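Local atomic coordinates of lectin CEL-I, N-acetyl-D-galactosamine-specific C-type (Cucumaria echinata, PDB entry 4WQQ), a protein that binds sugars as a calcium-dependent C-type lectin, naturally specific for N-acetylgalactosamine and here engineered to recognise mannose. Residues Q68-L72 and Q114-T118; Y61-D66 and A132-C136; T23-A28 and W73-Y77; D45-H50 and W87-K92. The protein carries 3 engineered substitutions. One frame throughout, in Å; residues are numbered along the deposited sequence.

Contact 1: Q68-L72 and Q114-T118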
# COMPACT_ATOMS: atom_id res chain seq x y z
N GLN A 68 -8.59 -17.30 22.60
CA GLN A 68 -8.02 -18.51 23.18
C GLN A 68 -6.78 -18.15 24.01
O GLN A 68 -6.09 -17.22 23.67
CB GLN A 68 -7.65 -19.53 22.11
CG GLN A 68 -8.79 -20.05 21.27
CD GLN A 68 -8.30 -20.95 20.17
OE1 GLN A 68 -7.16 -20.78 19.64
NE2 GLN A 68 -9.16 -21.92 19.77
N ALA A 69 -6.50 -18.91 25.06
CA ALA A 69 -5.25 -18.73 25.84
C ALA A 69 -4.08 -19.20 24.92
O ALA A 69 -4.18 -20.18 24.23
CB ALA A 69 -5.27 -19.48 27.12
N GLY A 70 -3.08 -18.37 24.79
CA GLY A 70 -2.01 -18.66 23.82
C GLY A 70 -1.25 -17.43 23.57
O GLY A 70 -1.39 -16.45 24.27
N GLN A 71 -0.36 -17.51 22.59
CA GLN A 71 0.57 -16.47 22.35
C GLN A 71 0.48 -16.01 20.90
O GLN A 71 -0.20 -16.62 20.06
CB GLN A 71 2.02 -16.94 22.68
CG GLN A 71 2.30 -17.20 24.18
CD GLN A 71 1.75 -18.52 24.65
OE1 GLN A 71 1.95 -19.59 24.03
NE2 GLN A 71 1.04 -18.49 25.77
N LEU A 72 1.17 -14.90 20.65
CA LEU A 72 1.22 -14.22 19.36
C LEU A 72 2.67 -13.99 18.96
O LEU A 72 3.38 -13.18 19.56
CB LEU A 72 0.47 -12.90 19.42
CG LEU A 72 0.40 -12.06 18.11
CD1 LEU A 72 -0.62 -12.60 17.14
CD2 LEU A 72 0.14 -10.62 18.35
N GLN A 114 7.29 -13.44 21.37
CA GLN A 114 5.86 -13.55 21.24
C GLN A 114 5.18 -12.73 22.37
O GLN A 114 5.75 -12.59 23.45
CB GLN A 114 5.40 -15.04 21.31
CG GLN A 114 5.79 -15.74 22.61
CD GLN A 114 5.48 -17.22 22.72
OE1 GLN A 114 5.57 -17.72 23.82
NE2 GLN A 114 5.20 -17.94 21.63
N PHE A 115 4.00 -12.21 22.10
CA PHE A 115 3.11 -11.73 23.20
C PHE A 115 2.49 -12.90 23.96
O PHE A 115 2.00 -13.89 23.38
CB PHE A 115 1.92 -10.94 22.63
CG PHE A 115 2.23 -9.57 22.05
CD1 PHE A 115 3.49 -9.09 21.82
CD2 PHE A 115 1.16 -8.77 21.70
CE1 PHE A 115 3.70 -7.86 21.26
CE2 PHE A 115 1.36 -7.50 21.20
CZ PHE A 115 2.61 -7.04 20.97
N ARG A 116 2.42 -12.77 25.27
CA ARG A 116 1.42 -13.47 26.08
C ARG A 116 0.02 -12.86 25.91
O ARG A 116 -0.10 -11.71 25.50
CB ARG A 116 1.83 -13.36 27.58
CG ARG A 116 3.21 -13.89 27.74
CD ARG A 116 3.52 -14.45 29.08
NE ARG A 116 3.80 -15.87 28.88
CZ ARG A 116 4.88 -16.52 29.33
NH1 ARG A 116 5.89 -15.92 30.06
NH2 ARG A 116 4.97 -17.81 29.03
N HIS A 117 -1.00 -13.64 26.22
CA HIS A 117 -2.37 -13.14 26.11
C HIS A 117 -2.74 -12.33 27.37
O HIS A 117 -3.82 -11.75 27.40
CB HIS A 117 -3.42 -14.24 25.88
CG HIS A 117 -3.68 -15.15 27.03
ND1 HIS A 117 -2.84 -16.19 27.39
CD2 HIS A 117 -4.72 -15.19 27.92
CE1 HIS A 117 -3.39 -16.86 28.40
NE2 HIS A 117 -4.52 -16.26 28.74
N THR A 118 -1.83 -12.28 28.32
CA THR A 118 -2.09 -11.59 29.63
C THR A 118 -1.22 -10.35 29.74
O THR A 118 -0.28 -10.12 28.93
CB THR A 118 -1.78 -12.55 30.76
OG1 THR A 118 -0.44 -13.04 30.62
CG2 THR A 118 -2.72 -13.62 30.79
O HOH W 1 3.94 -20.49 22.09
O HOH W 2 -0.09 -16.44 27.34
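L72 and F115 form an antiparallel hydrogen-bonded pair, with CA atoms 5.0 Å apart. L72 N donates to F115 O at 3.0 Å and F115 N to L72 O at 2.8 Å, so both residues have their amide and carbonyl satisfied. L72 O also receives a CA-H...O contact from Q114 CA at 3.0 Å. The two side chains leave the sheet on the same face, where L72 CD2 meets F115 CD2 at 4.0 Å; W62 of helix 52-65 touches the F115 ring. In the C-type lectin fold this places strand 112-116 between strand 71-77 and strand 123-126, next to the sugar site. Q114 OE1 accepts from N124 and N126, both of the mannose pocket, and R116 NH2 makes a weak hydrogen bond to the mannose. The amide ends of Q71 and Q114 meet through a water, which donates to Q71 OE1 and accepts from Q114 NE2, each at 2.9 Å. A second water accepts from Q71 NE2 at 2.8 Å and from H117 N at 3.2 Å, and lies 2.8 Å from H117 ND1. Where the two chains part, A69 CA sits over the face of the H117 ring, 3.8 Å from its centroid, a CH-pi contact. G70, between A69 and Q71, has backbone angles (phi 163°, psi -172°) that would jam a CB against the carbonyl of A69, which suits glycine.

Contact 2: Y61-D66 and A132-C136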
# COMPACT_ATOMS: atom_id res chain seq x y z
N TYR A 61 -6.06 -5.72 18.98
CA TYR A 61 -6.53 -6.24 17.71
C TYR A 61 -6.56 -7.77 17.74
O TYR A 61 -7.58 -8.43 17.43
CB TYR A 61 -5.61 -5.67 16.61
CG TYR A 61 -5.74 -6.26 15.20
CD1 TYR A 61 -6.92 -6.78 14.73
CD2 TYR A 61 -4.63 -6.28 14.35
CE1 TYR A 61 -7.03 -7.30 13.46
CE2 TYR A 61 -4.72 -6.79 13.04
CZ TYR A 61 -5.91 -7.33 12.61
OH TYR A 61 -6.10 -7.85 11.35
N TRP A 62 -5.46 -8.37 18.18
CA TRP A 62 -5.35 -9.78 18.35
C TRP A 62 -6.49 -10.35 19.23
O TRP A 62 -7.22 -11.27 18.83
CB TRP A 62 -3.97 -10.11 18.94
CG TRP A 62 -3.85 -11.50 19.46
CD1 TRP A 62 -4.39 -12.64 18.92
CD2 TRP A 62 -3.03 -11.93 20.55
NE1 TRP A 62 -4.00 -13.71 19.62
CE2 TRP A 62 -3.18 -13.32 20.63
CE3 TRP A 62 -2.21 -11.26 21.50
CZ2 TRP A 62 -2.55 -14.08 21.61
CZ3 TRP A 62 -1.63 -12.00 22.48
CH2 TRP A 62 -1.76 -13.42 22.49
N ARG A 63 -6.63 -9.77 20.43
CA ARG A 63 -7.55 -10.32 21.43
C ARG A 63 -9.00 -10.03 21.12
O ARG A 63 -9.89 -10.76 21.61
CB ARG A 63 -7.12 -9.85 22.81
CG ARG A 63 -5.70 -10.22 23.20
CD ARG A 63 -5.43 -11.71 23.04
NE ARG A 63 -6.26 -12.49 23.94
CZ ARG A 63 -6.38 -13.81 23.93
NH1 ARG A 63 -5.77 -14.55 23.04
NH2 ARG A 63 -7.11 -14.40 24.83
N GLY A 64 -9.24 -9.13 20.16
CA GLY A 64 -10.61 -8.95 19.62
C GLY A 64 -11.04 -10.04 18.67
O GLY A 64 -12.24 -10.34 18.50
N ILE A 65 -10.07 -10.71 18.05
CA ILE A 65 -10.38 -11.80 17.19
C ILE A 65 -10.19 -13.17 17.84
O ILE A 65 -10.95 -14.12 17.56
CB ILE A 65 -9.52 -11.64 15.91
CG1 ILE A 65 -10.05 -10.37 15.21
CG2 ILE A 65 -9.72 -12.84 14.98
CD1 ILE A 65 -9.05 -9.80 14.27
N ASP A 66 -9.14 -13.32 18.63
CA ASP A 66 -8.75 -14.59 19.22
C ASP A 66 -8.94 -14.52 20.74
O ASP A 66 -8.26 -13.77 21.46
CB ASP A 66 -7.29 -14.86 18.86
CG ASP A 66 -6.72 -16.13 19.47
OD1 ASP A 66 -7.47 -17.05 19.93
OD2 ASP A 66 -5.45 -16.26 19.45
N ALA A 132 2.21 -20.65 17.87
CA ALA A 132 1.50 -19.48 18.25
C ALA A 132 0.77 -18.93 17.06
O ALA A 132 1.06 -19.35 15.94
CB ALA A 132 2.39 -18.40 18.87
N LYS A 133 -0.13 -17.97 17.33
CA LYS A 133 -0.82 -17.20 16.29
C LYS A 133 0.19 -16.18 15.74
O LYS A 133 1.29 -16.11 16.29
CB LYS A 133 -2.08 -16.55 16.82
CG LYS A 133 -2.97 -17.50 17.57
CD LYS A 133 -3.51 -18.65 16.74
CE LYS A 133 -4.38 -19.60 17.62
NZ LYS A 133 -5.59 -18.90 18.15
N TYR A 134 -0.13 -15.42 14.70
CA TYR A 134 0.83 -14.42 14.24
C TYR A 134 0.16 -13.20 13.64
O TYR A 134 -0.97 -13.21 13.27
CB TYR A 134 1.89 -15.03 13.32
CG TYR A 134 1.36 -15.55 12.01
CD1 TYR A 134 0.80 -16.81 11.92
CD2 TYR A 134 1.49 -14.79 10.82
CE1 TYR A 134 0.37 -17.27 10.71
CE2 TYR A 134 1.05 -15.24 9.62
CZ TYR A 134 0.48 -16.47 9.55
OH TYR A 134 0.01 -17.01 8.34
N MET A 135 0.94 -12.15 13.61
CA MET A 135 0.49 -10.88 13.09
C MET A 135 1.56 -10.33 12.11
O MET A 135 2.75 -10.27 12.44
CB MET A 135 0.44 -9.95 14.28
CG MET A 135 0.19 -8.50 14.02
SD MET A 135 -1.54 -8.09 14.05
CE MET A 135 -2.24 -8.66 15.66
N CYS A 136 1.09 -9.85 10.98
CA CYS A 136 1.97 -9.21 10.02
C CYS A 136 1.77 -7.70 9.99
O CYS A 136 0.73 -7.19 10.45
CB CYS A 136 1.74 -9.75 8.63
SG CYS A 136 1.73 -11.57 8.53
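This is a buried helix-on-sheet contact of the C-type lectin domain: the last turn of helix 52-65 lies against strand 132-140, which runs beside strand 71-77 in the sheet. The axes of 61-65 and 132-136 come within 10.5 Å at an angle of 130°, so the helix crosses the strand obliquely, and alternate residues K133 and M135 point toward it. Between them Y134 points away, packing on A28 and C32 of helix 25-34; C136, next along the strand, is tied to C32 by a disulfide. At the M135 end the contact is apolar. M135 SD lies 3.6 Å from Y61 CE2 and 4.5 Å from the centroid of the Y61 ring, an oblique Met-aromatic contact, while M135 CE reaches W62 CB at 4.0 Å. Y61 OH takes a hydrogen bond from F18 N of strand 14-23. At the K133 end the contact is ionic. D66, just after the helix, sends OD2 to K133 NZ at 2.9 Å, a salt bridge whose hydrogen bond is weak; R63 joins the network through a long ion pair to the same carboxylate. The lysine has further partners in N20 OD1 and Q68 OE1, so its buried charge is well surrounded. D66 OD2 also has a donor from its own segment: W62 NE1 bonds to it at 2.9 Å, with an N-H...acceptor angle of 156°.

Contact 3: T23-A28 and W73-Y77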
# COMPACT_ATOMS: atom_id res chain seq x y z
N THR A 23 1.05 -21.76 14.28
CA THR A 23 2.18 -22.18 13.49
C THR A 23 3.51 -21.87 14.27
O THR A 23 3.52 -21.27 15.33
CB THR A 23 2.15 -21.59 12.01
OG1 THR A 23 3.04 -22.34 11.19
CG2 THR A 23 2.56 -20.10 11.98
N THR A 24 4.61 -22.31 13.70
CA THR A 24 5.93 -22.04 14.21
C THR A 24 6.34 -20.59 13.87
O THR A 24 5.80 -19.99 12.96
CB THR A 24 6.97 -22.97 13.62
OG1 THR A 24 6.97 -22.84 12.18
CG2 THR A 24 6.67 -24.43 13.99
N TRP A 25 7.30 -20.07 14.59
CA TRP A 25 7.80 -18.74 14.32
C TRP A 25 8.36 -18.66 12.89
O TRP A 25 8.08 -17.71 12.18
CB TRP A 25 8.85 -18.31 15.31
CG TRP A 25 9.32 -16.89 15.17
CD1 TRP A 25 8.85 -15.80 15.83
CD2 TRP A 25 10.38 -16.41 14.34
NE1 TRP A 25 9.52 -14.68 15.44
CE2 TRP A 25 10.49 -15.03 14.54
CE3 TRP A 25 11.26 -17.01 13.45
CZ2 TRP A 25 11.46 -14.25 13.88
CZ3 TRP A 25 12.23 -16.24 12.83
CH2 TRP A 25 12.34 -14.89 13.06
N GLU A 26 9.13 -19.68 12.52
CA GLU A 26 9.77 -19.71 11.19
C GLU A 26 8.71 -19.69 10.12
O GLU A 26 8.81 -18.93 9.15
CB GLU A 26 10.63 -20.97 11.08
CG GLU A 26 11.98 -20.69 10.49
CD GLU A 26 12.05 -21.02 9.03
OE1 GLU A 26 12.77 -22.00 8.69
OE2 GLU A 26 11.38 -20.29 8.24
N ASN A 27 7.64 -20.46 10.26
CA ASN A 27 6.65 -20.46 9.23
C ASN A 27 5.79 -19.19 9.25
O ASN A 27 5.45 -18.68 8.23
CB ASN A 27 5.75 -21.66 9.33
CG ASN A 27 4.72 -21.69 8.22
OD1 ASN A 27 5.08 -21.76 7.02
ND2 ASN A 27 3.49 -21.60 8.58
N ALA A 28 5.52 -18.64 10.46
CA ALA A 28 4.86 -17.34 10.53
C ALA A 28 5.69 -16.23 9.78
O ALA A 28 5.13 -15.38 9.10
CB ALA A 28 4.59 -16.99 11.96
N TRP A 73 3.13 -14.66 17.91
CA TRP A 73 4.47 -14.31 17.35
C TRP A 73 4.61 -12.90 16.90
O TRP A 73 3.72 -12.34 16.21
CB TRP A 73 4.79 -15.18 16.15
CG TRP A 73 4.93 -16.68 16.44
CD1 TRP A 73 4.30 -17.68 15.79
CD2 TRP A 73 5.82 -17.32 17.38
NE1 TRP A 73 4.68 -18.90 16.27
CE2 TRP A 73 5.60 -18.73 17.25
CE3 TRP A 73 6.76 -16.86 18.33
CZ2 TRP A 73 6.32 -19.68 18.04
CZ3 TRP A 73 7.45 -17.78 19.10
CH2 TRP A 73 7.21 -19.21 18.93
N ILE A 74 5.75 -12.34 17.26
CA ILE A 74 6.21 -11.06 16.74
C ILE A 74 7.58 -11.23 16.11
O ILE A 74 8.27 -12.27 16.31
CB ILE A 74 6.18 -9.93 17.82
CG1 ILE A 74 7.18 -10.28 18.94
CG2 ILE A 74 4.78 -9.81 18.37
CD1 ILE A 74 7.21 -9.34 20.15
N GLY A 75 8.06 -10.21 15.41
CA GLY A 75 9.27 -10.33 14.64
C GLY A 75 10.59 -10.24 15.38
O GLY A 75 11.59 -9.89 14.79
N LEU A 76 10.61 -10.66 16.63
CA LEU A 76 11.76 -10.44 17.53
C LEU A 76 12.48 -11.76 17.72
O LEU A 76 11.85 -12.79 17.98
CB LEU A 76 11.28 -9.92 18.91
CG LEU A 76 12.33 -9.34 19.87
CD1 LEU A 76 12.80 -8.01 19.41
CD2 LEU A 76 11.77 -9.23 21.26
N TYR A 77 13.79 -11.74 17.49
CA TYR A 77 14.54 -12.99 17.68
C TYR A 77 16.00 -12.78 18.01
O TYR A 77 16.59 -11.71 17.68
CB TYR A 77 14.35 -13.88 16.43
CG TYR A 77 15.08 -13.53 15.12
CD1 TYR A 77 15.10 -12.29 14.56
CD2 TYR A 77 15.74 -14.55 14.41
CE1 TYR A 77 15.78 -12.02 13.36
CE2 TYR A 77 16.39 -14.30 13.20
CZ TYR A 77 16.40 -13.04 12.68
OH TYR A 77 17.04 -12.79 11.53
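W73 comes first and meets the start of helix 25-34. Its NE1 donates to T23 O at 2.8 Å, nearly straight at 173°, just before T24, the N-cap, whose OG1 accepts from N27 N at 3.1 Å. W25 CB stands over the six-membered ring of W73, 3.7 Å from its centroid, and the five-membered ring of W25 turns its edge to the same ring in an offset edge-to-face pair, with planes at 88°. A28 CB adds packing against W73 CD1 at 3.9 Å. At I74 the side chain points away, but its carbonyl O accepts from W25 NE1 at 2.9 Å. The strand turns a corner at G75, which the W25 ring approaches edge-on, and beyond L76 the Y77 ring forms an offset stack with the six-membered ring of W25, centroids 5.0 Å apart. Both indole NH groups thus end on backbone carbonyls, so two tryptophans can be buried in the core of the C-type lectin domain with their ring NH groups satisfied.

Contact 4: D45-H50 and W87-K92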
# COMPACT_ATOMS: atom_id res chain seq x y z
N ASP A 45 6.07 -8.23 6.96
CA ASP A 45 6.96 -8.96 7.88
C ASP A 45 6.21 -9.21 9.17
O ASP A 45 5.05 -8.72 9.37
CB ASP A 45 8.23 -8.16 8.07
CG ASP A 45 9.44 -8.99 8.35
OD1 ASP A 45 9.33 -10.03 9.07
OD2 ASP A 45 10.56 -8.55 7.96
N LEU A 46 6.74 -10.04 10.02
CA LEU A 46 6.20 -10.13 11.37
C LEU A 46 6.20 -8.73 12.03
O LEU A 46 7.07 -7.95 11.78
CB LEU A 46 7.02 -11.10 12.22
CG LEU A 46 6.67 -12.59 11.97
CD1 LEU A 46 7.74 -13.49 12.53
CD2 LEU A 46 5.29 -12.99 12.48
N VAL A 47 5.21 -8.46 12.86
CA VAL A 47 5.05 -7.15 13.51
C VAL A 47 6.28 -6.84 14.36
O VAL A 47 6.82 -7.69 15.10
CB VAL A 47 3.70 -7.14 14.29
CG1 VAL A 47 3.74 -8.15 15.42
CG2 VAL A 47 3.38 -5.76 14.79
N SER A 48 6.75 -5.60 14.25
CA SER A 48 7.70 -5.01 15.20
C SER A 48 6.95 -3.98 16.02
O SER A 48 5.99 -3.44 15.52
CB SER A 48 8.85 -4.41 14.46
OG SER A 48 8.43 -3.37 13.58
N VAL A 49 7.43 -3.69 17.24
CA VAL A 49 6.64 -2.88 18.25
C VAL A 49 7.57 -1.78 18.75
O VAL A 49 8.65 -2.05 19.27
CB VAL A 49 6.11 -3.75 19.39
CG1 VAL A 49 5.20 -2.94 20.34
CG2 VAL A 49 5.26 -4.88 18.79
N HIS A 50 7.13 -0.54 18.53
CA HIS A 50 8.02 0.59 18.87
C HIS A 50 7.51 1.58 19.90
O HIS A 50 8.21 2.57 20.11
CB HIS A 50 8.48 1.29 17.61
CG HIS A 50 9.28 0.39 16.75
ND1 HIS A 50 10.61 0.13 16.96
CD2 HIS A 50 8.91 -0.36 15.68
CE1 HIS A 50 11.03 -0.72 16.04
NE2 HIS A 50 10.01 -1.05 15.26
N TRP A 87 14.75 -7.10 15.44
CA TRP A 87 13.54 -7.26 14.60
C TRP A 87 13.86 -7.77 13.22
O TRP A 87 14.82 -7.26 12.59
CB TRP A 87 12.83 -5.93 14.47
CG TRP A 87 12.24 -5.35 15.75
CD1 TRP A 87 12.63 -4.15 16.35
CD2 TRP A 87 11.21 -5.87 16.56
NE1 TRP A 87 11.91 -3.94 17.46
CE2 TRP A 87 11.02 -4.96 17.63
CE3 TRP A 87 10.41 -7.02 16.52
CZ2 TRP A 87 10.07 -5.17 18.64
CZ3 TRP A 87 9.44 -7.20 17.54
CH2 TRP A 87 9.26 -6.29 18.54
N THR A 88 13.04 -8.67 12.71
CA THR A 88 13.23 -9.19 11.36
C THR A 88 13.14 -8.11 10.29
O THR A 88 13.78 -8.28 9.25
CB THR A 88 12.22 -10.28 11.02
OG1 THR A 88 10.88 -9.79 11.19
CG2 THR A 88 12.44 -11.53 11.88
N ASP A 89 12.42 -7.01 10.57
CA ASP A 89 12.18 -5.93 9.59
C ASP A 89 13.29 -4.91 9.53
O ASP A 89 13.26 -3.99 8.70
CB ASP A 89 10.81 -5.25 9.77
CG ASP A 89 10.66 -4.43 11.02
OD1 ASP A 89 11.66 -4.27 11.79
OD2 ASP A 89 9.50 -4.05 11.30
N GLY A 90 14.30 -5.13 10.34
CA GLY A 90 15.49 -4.30 10.33
C GLY A 90 15.35 -3.05 11.13
O GLY A 90 16.28 -2.26 11.21
N SER A 91 14.18 -2.80 11.67
CA SER A 91 13.99 -1.67 12.55
C SER A 91 14.76 -1.92 13.86
O SER A 91 15.00 -3.07 14.23
CB SER A 91 12.53 -1.39 12.80
OG SER A 91 11.86 -2.44 13.58
N LYS A 92 15.17 -0.84 14.56
CA LYS A 92 15.95 -0.98 15.81
C LYS A 92 15.11 -1.32 16.98
O LYS A 92 13.96 -0.86 17.05
CB LYS A 92 16.75 0.31 16.12
CG LYS A 92 17.99 0.43 15.25
CD LYS A 92 18.83 1.67 15.63
CE LYS A 92 19.42 1.61 17.04
NZ LYS A 92 20.36 2.77 17.33
O HOH W 3 7.30 -5.41 10.44
O HOH W 4 9.87 -7.51 12.49
O HOH W 5 11.43 -2.00 19.79
O HOH W 6 12.37 1.65 18.14
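Four short side chains here, S48, T88, D89 and S91, share the p rotamer at chi1, and their hydroxyl and carboxylate ends link the two segments. T88 OG1 donates to D45 OD1, and S48 OG to D89 OD2, both at 2.6 Å. D45, in the t rotamer, also directs OD2 to R43 in a salt bridge. D89 uses its other oxygen within its own segment: OD1 accepts from S91 N at 2.9 Å, an Asx turn, and from S91 OG at 2.6 Å. It overlaps a type I turn from W87 to G90, in the loop after strand 86-87 of the C-type lectin domain; the positive phi of G90 favours glycine. W87, chi1 near -65°, lays its indole face against the backbone after strand 42-46; S48 CA stands 3.6 Å from the centroid of the six-membered ring, a CH-pi contact. H50 starts sideways, but its m rotamer brings NE2 to S91 OG at 2.9 Å. One water joins V49 O (2.8 Å) to W87 NE1 (3.1 Å).

In the fold
Strand 71-77 ties the set together: contact 1 uses its start and contact 3 the rest, and Q114 NE2 packs 3.4 Å from W73 CZ3. Strand 132-140 runs alongside, joined to contact 3 by W73 N to K133 O (2.8 Å) and to contact 4 by V47 N to M135 O (3.1 Å). Contacts 3 and 4 meet at G75: G75 N lies 2.8 Å from V47 O and G75 O 2.8 Å from T88 N. Contact 1 is nearest the sugar: the R116 side chain is about 3 Å from mannose and from the side chain of engineered E102, whereas the W62 side chain in contact 2 is about 13 Å from mannose. The side chains of Y77 (contact 3) and T88 (contact 4) are about 8 and 13 Å from a calcium ion.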